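Local coordinates for protein short-chain dehydrogenase/reductase SDR (Vibrio parahaemolyticus, PDB 3GUY) that probably catalyses an NAD(P)(H)-dependent oxidation or reduction, as other short-chain dehydrogenases/reductases do, on a substrate not yet identified, at residues 53-65 against 105-117. The protein carries 2 engineered substitutions. Residues are numbered along the deposited sequence; the frame is centred on the assembly and turned at random.
Sequences ARDLASHQEVEQL and SSAINVLRELVKR. Engineered in segment 53-65: R54 (natural residue Cys).
N109 reaches from helix 105-117 to the turn that leads into helix 59-65 and makes the one clear hydrogen bond between the two segments, from ND2 to L56 O at 2.9 Å. The bond is nearly straight (168° at the hydrogen) and lies in both the carbonyl plane of L56 and the amide plane of N109. With CG of N109 anti to its carbonyl carbon (chi1 -74°), the amide lies against the start of helix 59-65, with OD1 of N109 3.5 Å from CB of H59. The accepting turn is itself braced: A57 N donates to D55 OD1 in an Asx turn, and S58 caps the helix by accepting from E61 N through OG.

Van der Waals contacts accompany this bond. L56 sets CB against CB of S106 at 3.6 Å, while its CD2 meets CG2 of V110. Both methyls of V62 pack on N109: CG2 faces CB of N109, and CG1 lies 3.5 Å from O of N109 and also touches CB of E113. The two helices run in the same general direction, 39° apart with axes 9.4 Å from each other, as neighbouring helices on one face of the parallel Rossmann sheet of this family; L56 and S106 both also touch H78 on strand 75-78.

Charged groups occupy the C-terminal end. The E113 carboxylate packs against E63, its CD 3.8 Å from CA of E63. R117 NE binds E113 OE2 at 2.7 Å on the anti lone pair, which probably offsets the charge of E113, whose carboxylate lies near the like-charged E63. A second salt bridge joins R117 NH2 to E67, farther along helix 59-67. H59 and R112 also pack on P93 of a second subunit.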
loop_
_atom_site.group_PDB
_atom_site.type_symbol
_atom_site.label_atom_id
_atom_site.label_comp_id
_atom_site.label_asym_id
_atom_site.label_seq_id
_atom_site.Cartn_x
_atom_site.Cartn_y
_atom_site.Cartn_z
ATOM N N ALA D 53 -1.720 -34.694 12.657
ATOM C CA ALA D 53 -2.847 -33.792 12.869
ATOM C C ALA D 53 -2.488 -32.813 13.951
ATOM O O ALA D 53 -2.073 -33.232 15.040
ATOM C CB ALA D 53 -4.091 -34.588 13.280
ATOM N N ARG D 54 -2.647 -31.508 13.682
ATOM C CA ARG D 54 -2.388 -30.480 14.671
ATOM C C ARG D 54 -3.389 -29.333 14.526
ATOM O O ARG D 54 -3.847 -29.044 13.424
ATOM C CB ARG D 54 -0.990 -29.890 14.510
ATOM C CG ARG D 54 0.194 -30.859 14.466
ATOM C CD ARG D 54 0.879 -31.015 15.771
ATOM N NE ARG D 54 0.082 -31.817 16.688
ATOM C CZ ARG D 54 0.295 -31.909 18.004
ATOM N NH1 ARG D 54 -0.479 -32.689 18.727
ATOM N NH2 ARG D 54 1.267 -31.230 18.596
ATOM N N ASP D 55 -3.741 -28.730 15.660
ATOM C CA ASP D 55 -4.433 -27.445 15.702
ATOM C C ASP D 55 -3.373 -26.363 15.858
ATOM O O ASP D 55 -2.852 -26.152 16.942
ATOM C CB ASP D 55 -5.425 -27.392 16.889
ATOM C CG ASP D 55 -6.202 -26.060 16.966
ATOM O OD1 ASP D 55 -6.005 -25.156 16.097
ATOM O OD2 ASP D 55 -7.007 -25.914 17.925
ATOM N N LEU D 56 -3.058 -25.677 14.766
ATOM C CA LEU D 56 -2.004 -24.667 14.764
ATOM C C LEU D 56 -2.362 -23.423 15.614
ATOM O O LEU D 56 -1.493 -22.612 15.920
ATOM C CB LEU D 56 -1.692 -24.250 13.324
ATOM C CG LEU D 56 -1.209 -25.416 12.436
ATOM C CD1 LEU D 56 -1.035 -24.969 10.996
ATOM C CD2 LEU D 56 0.078 -26.043 12.963
ATOM N N ALA D 57 -3.628 -23.292 15.995
ATOM C CA ALA D 57 -4.059 -22.190 16.883
ATOM C C ALA D 57 -3.570 -22.399 18.308
ATOM O O ALA D 57 -3.677 -21.527 19.124
ATOM C CB ALA D 57 -5.603 -22.012 16.841
ATOM N N SER D 58 -2.995 -23.565 18.575
ATOM C CA SER D 58 -2.434 -23.926 19.857
ATOM C C SER D 58 -0.940 -23.793 19.809
ATOM O O SER D 58 -0.270 -24.506 19.066
ATOM C CB SER D 58 -2.823 -25.392 20.138
ATOM O OG SER D 58 -2.197 -25.857 21.297
ATOM N N HIS D 59 -0.373 -22.910 20.617
ATOM C CA HIS D 59 1.065 -22.765 20.582
ATOM C C HIS D 59 1.773 -24.023 21.106
ATOM O O HIS D 59 2.871 -24.357 20.629
ATOM C CB HIS D 59 1.553 -21.480 21.256
ATOM C CG HIS D 59 1.449 -21.479 22.743
ATOM N ND1 HIS D 59 2.455 -21.950 23.556
ATOM C CD2 HIS D 59 0.472 -21.028 23.570
ATOM C CE1 HIS D 59 2.101 -21.801 24.822
ATOM N NE2 HIS D 59 0.904 -21.242 24.858
ATOM N N GLN D 60 1.129 -24.753 22.016
ATOM C CA GLN D 60 1.692 -26.034 22.523
ATOM C C GLN D 60 1.745 -27.095 21.403
ATOM O O GLN D 60 2.747 -27.799 21.236
ATOM C CB GLN D 60 0.890 -26.550 23.721
ATOM C CG GLN D 60 0.874 -25.579 24.929
ATOM C CD GLN D 60 -0.263 -24.541 24.926
ATOM O OE1 GLN D 60 -0.811 -24.153 23.878
ATOM N NE2 GLN D 60 -0.615 -24.072 26.129
ATOM N N GLU D 61 0.673 -27.207 20.630
ATOM C CA GLU D 61 0.668 -28.190 19.563
ATOM C C GLU D 61 1.704 -27.845 18.465
ATOM O O GLU D 61 2.346 -28.753 17.906
ATOM C CB GLU D 61 -0.744 -28.413 19.002
ATOM C CG GLU D 61 -1.699 -29.093 20.017
ATOM C CD GLU D 61 -2.996 -29.660 19.394
ATOM O OE1 GLU D 61 -3.006 -30.099 18.215
ATOM O OE2 GLU D 61 -4.019 -29.697 20.119
ATOM N N VAL D 62 1.905 -26.556 18.190
ATOM C CA VAL D 62 2.895 -26.125 17.191
ATOM C C VAL D 62 4.344 -26.372 17.667
ATOM O O VAL D 62 5.208 -26.785 16.895
ATOM C CB VAL D 62 2.662 -24.646 16.788
ATOM C CG1 VAL D 62 3.812 -24.099 15.989
ATOM C CG2 VAL D 62 1.348 -24.550 16.011
ATOM N N GLU D 63 4.587 -26.145 18.946
ATOM C CA GLU D 63 5.887 -26.401 19.541
ATOM C C GLU D 63 6.187 -27.912 19.486
ATOM O O GLU D 63 7.286 -28.301 19.149
ATOM C CB GLU D 63 5.913 -25.797 20.960
ATOM C CG GLU D 63 7.008 -26.244 21.923
ATOM C CD GLU D 63 6.431 -26.326 23.347
ATOM O OE1 GLU D 63 6.202 -25.253 23.957
ATOM O OE2 GLU D 63 6.143 -27.456 23.818
ATOM N N GLN D 64 5.192 -28.756 19.746
ATOM C CA GLN D 64 5.386 -30.223 19.628
ATOM C C GLN D 64 5.561 -30.702 18.193
ATOM O O GLN D 64 6.240 -31.697 17.953
ATOM C CB GLN D 64 4.208 -30.976 20.205
ATOM C CG GLN D 64 4.104 -30.893 21.725
ATOM C CD GLN D 64 2.671 -31.015 22.189
ATOM O OE1 GLN D 64 1.865 -31.744 21.587
ATOM N NE2 GLN D 64 2.329 -30.270 23.248
ATOM N N LEU D 65 4.915 -30.018 17.246
ATOM C CA LEU D 65 5.017 -30.380 15.838
ATOM C C LEU D 65 6.488 -30.339 15.446
ATOM O O LEU D 65 7.006 -31.300 14.927
ATOM C CB LEU D 65 4.130 -29.465 14.930
ATOM C CG LEU D 65 4.325 -29.452 13.387
ATOM C CD1 LEU D 65 3.905 -30.769 12.683
ATOM C CD2 LEU D 65 3.563 -28.261 12.762
ATOM N N SER D 105 -3.735 -16.624 14.217
ATOM C CA SER D 105 -3.072 -17.307 15.321
ATOM C C SER D 105 -2.152 -18.394 14.741
ATOM O O SER D 105 -0.993 -18.540 15.158
ATOM C CB SER D 105 -4.099 -17.923 16.275
ATOM O OG SER D 105 -4.819 -16.889 16.916
ATOM N N SER D 106 -2.673 -19.121 13.761
ATOM C CA SER D 106 -1.952 -20.253 13.179
ATOM C C SER D 106 -0.675 -19.752 12.547
ATOM O O SER D 106 0.386 -20.325 12.771
ATOM C CB SER D 106 -2.813 -21.005 12.174
ATOM O OG SER D 106 -2.950 -20.321 10.920
ATOM N N ALA D 107 -0.780 -18.639 11.803
ATOM C CA ALA D 107 0.349 -17.999 11.183
ATOM C C ALA D 107 1.378 -17.497 12.195
ATOM O O ALA D 107 2.553 -17.712 11.990
ATOM C CB ALA D 107 -0.083 -16.849 10.238
ATOM N N ILE D 108 0.942 -16.867 13.278
ATOM C CA ILE D 108 1.863 -16.324 14.294
ATOM C C ILE D 108 2.609 -17.482 15.006
ATOM O O ILE D 108 3.809 -17.435 15.203
ATOM C CB ILE D 108 1.102 -15.485 15.375
ATOM C CG1 ILE D 108 0.687 -14.125 14.827
ATOM C CG2 ILE D 108 1.999 -15.277 16.589
ATOM C CD1 ILE D 108 -0.353 -13.395 15.747
ATOM N N ASN D 109 1.868 -18.512 15.378
ATOM C CA ASN D 109 2.448 -19.679 16.100
ATOM C C ASN D 109 3.450 -20.425 15.233
ATOM O O ASN D 109 4.549 -20.690 15.678
ATOM C CB ASN D 109 1.367 -20.645 16.519
ATOM C CG ASN D 109 0.567 -20.142 17.671
ATOM O OD1 ASN D 109 1.049 -19.385 18.493
ATOM N ND2 ASN D 109 -0.676 -20.562 17.738
ATOM N N VAL D 110 3.096 -20.700 13.985
ATOM C CA VAL D 110 4.073 -21.328 13.060
ATOM C C VAL D 110 5.279 -20.482 12.774
ATOM O O VAL D 110 6.400 -20.956 12.946
ATOM C CB VAL D 110 3.474 -21.757 11.758
ATOM C CG1 VAL D 110 4.603 -22.138 10.759
ATOM C CG2 VAL D 110 2.554 -22.908 11.983
ATOM N N LEU D 111 5.100 -19.235 12.340
ATOM C CA LEU D 111 6.258 -18.369 12.100
ATOM C C LEU D 111 7.131 -18.098 13.339
ATOM O O LEU D 111 8.377 -18.004 13.245
ATOM C CB LEU D 111 5.844 -17.013 11.460
ATOM C CG LEU D 111 6.999 -16.120 11.024
ATOM C CD1 LEU D 111 7.890 -16.921 9.982
ATOM C CD2 LEU D 111 6.495 -14.742 10.442
ATOM N N ARG D 112 6.511 -17.913 14.490
ATOM C CA ARG D 112 7.289 -17.682 15.692
ATOM C C ARG D 112 8.156 -18.920 16.030
ATOM O O ARG D 112 9.309 -18.784 16.444
ATOM C CB ARG D 112 6.374 -17.368 16.864
ATOM C CG ARG D 112 7.062 -17.282 18.190
ATOM C CD ARG D 112 6.088 -16.866 19.274
ATOM N NE ARG D 112 6.773 -16.926 20.567
ATOM C CZ ARG D 112 6.910 -18.030 21.298
ATOM N NH1 ARG D 112 6.330 -19.177 20.939
ATOM N NH2 ARG D 112 7.572 -17.958 22.441
ATOM N N GLU D 113 7.565 -20.100 15.899
ATOM C CA GLU D 113 8.286 -21.328 16.204
ATOM C C GLU D 113 9.433 -21.547 15.208
ATOM O O GLU D 113 10.569 -21.935 15.608
ATOM C CB GLU D 113 7.331 -22.494 16.218
ATOM C CG GLU D 113 7.931 -23.754 16.846
ATOM C CD GLU D 113 8.151 -23.624 18.352
ATOM O OE1 GLU D 113 7.449 -22.809 19.006
ATOM O OE2 GLU D 113 9.009 -24.362 18.885
ATOM N N LEU D 114 9.174 -21.239 13.927
ATOM C CA LEU D 114 10.236 -21.245 12.916
ATOM C C LEU D 114 11.390 -20.301 13.216
ATOM O O LEU D 114 12.570 -20.701 13.071
ATOM C CB LEU D 114 9.669 -21.021 11.500
ATOM C CG LEU D 114 8.716 -22.122 11.044
ATOM C CD1 LEU D 114 8.107 -21.713 9.675
ATOM C CD2 LEU D 114 9.431 -23.514 10.983
ATOM N N VAL D 115 11.098 -19.073 13.674
ATOM C CA VAL D 115 12.158 -18.100 13.932
ATOM C C VAL D 115 12.943 -18.451 15.181
ATOM O O VAL D 115 14.151 -18.262 15.236
ATOM C CB VAL D 115 11.621 -16.651 14.030
ATOM C CG1 VAL D 115 12.710 -15.690 14.371
ATOM C CG2 VAL D 115 10.967 -16.222 12.668
ATOM N N LYS D 116 12.235 -18.943 16.180
ATOM C CA LYS D 116 12.824 -19.431 17.438
ATOM C C LYS D 116 13.869 -20.514 17.132
ATOM O O LYS D 116 14.996 -20.402 17.568
ATOM C CB LYS D 116 11.723 -20.003 18.356
ATOM C CG LYS D 116 12.134 -20.130 19.811
ATOM C CD LYS D 116 10.929 -20.443 20.734
ATOM C CE LYS D 116 11.290 -20.287 22.212
ATOM N NZ LYS D 116 11.108 -18.848 22.626
ATOM N N ARG D 117 13.495 -21.499 16.334
ATOM C CA ARG D 117 14.312 -22.712 16.152
ATOM C C ARG D 117 15.318 -22.595 15.003
ATOM O O ARG D 117 16.442 -23.125 15.105
ATOM C CB ARG D 117 13.423 -23.924 15.906
ATOM C CG ARG D 117 12.633 -24.392 17.101
ATOM C CD ARG D 117 11.671 -25.494 16.658
ATOM N NE ARG D 117 10.870 -25.993 17.767
ATOM C CZ ARG D 117 11.154 -27.043 18.544
ATOM N NH1 ARG D 117 12.238 -27.775 18.334
ATOM N NH2 ARG D 117 10.316 -27.379 19.523
#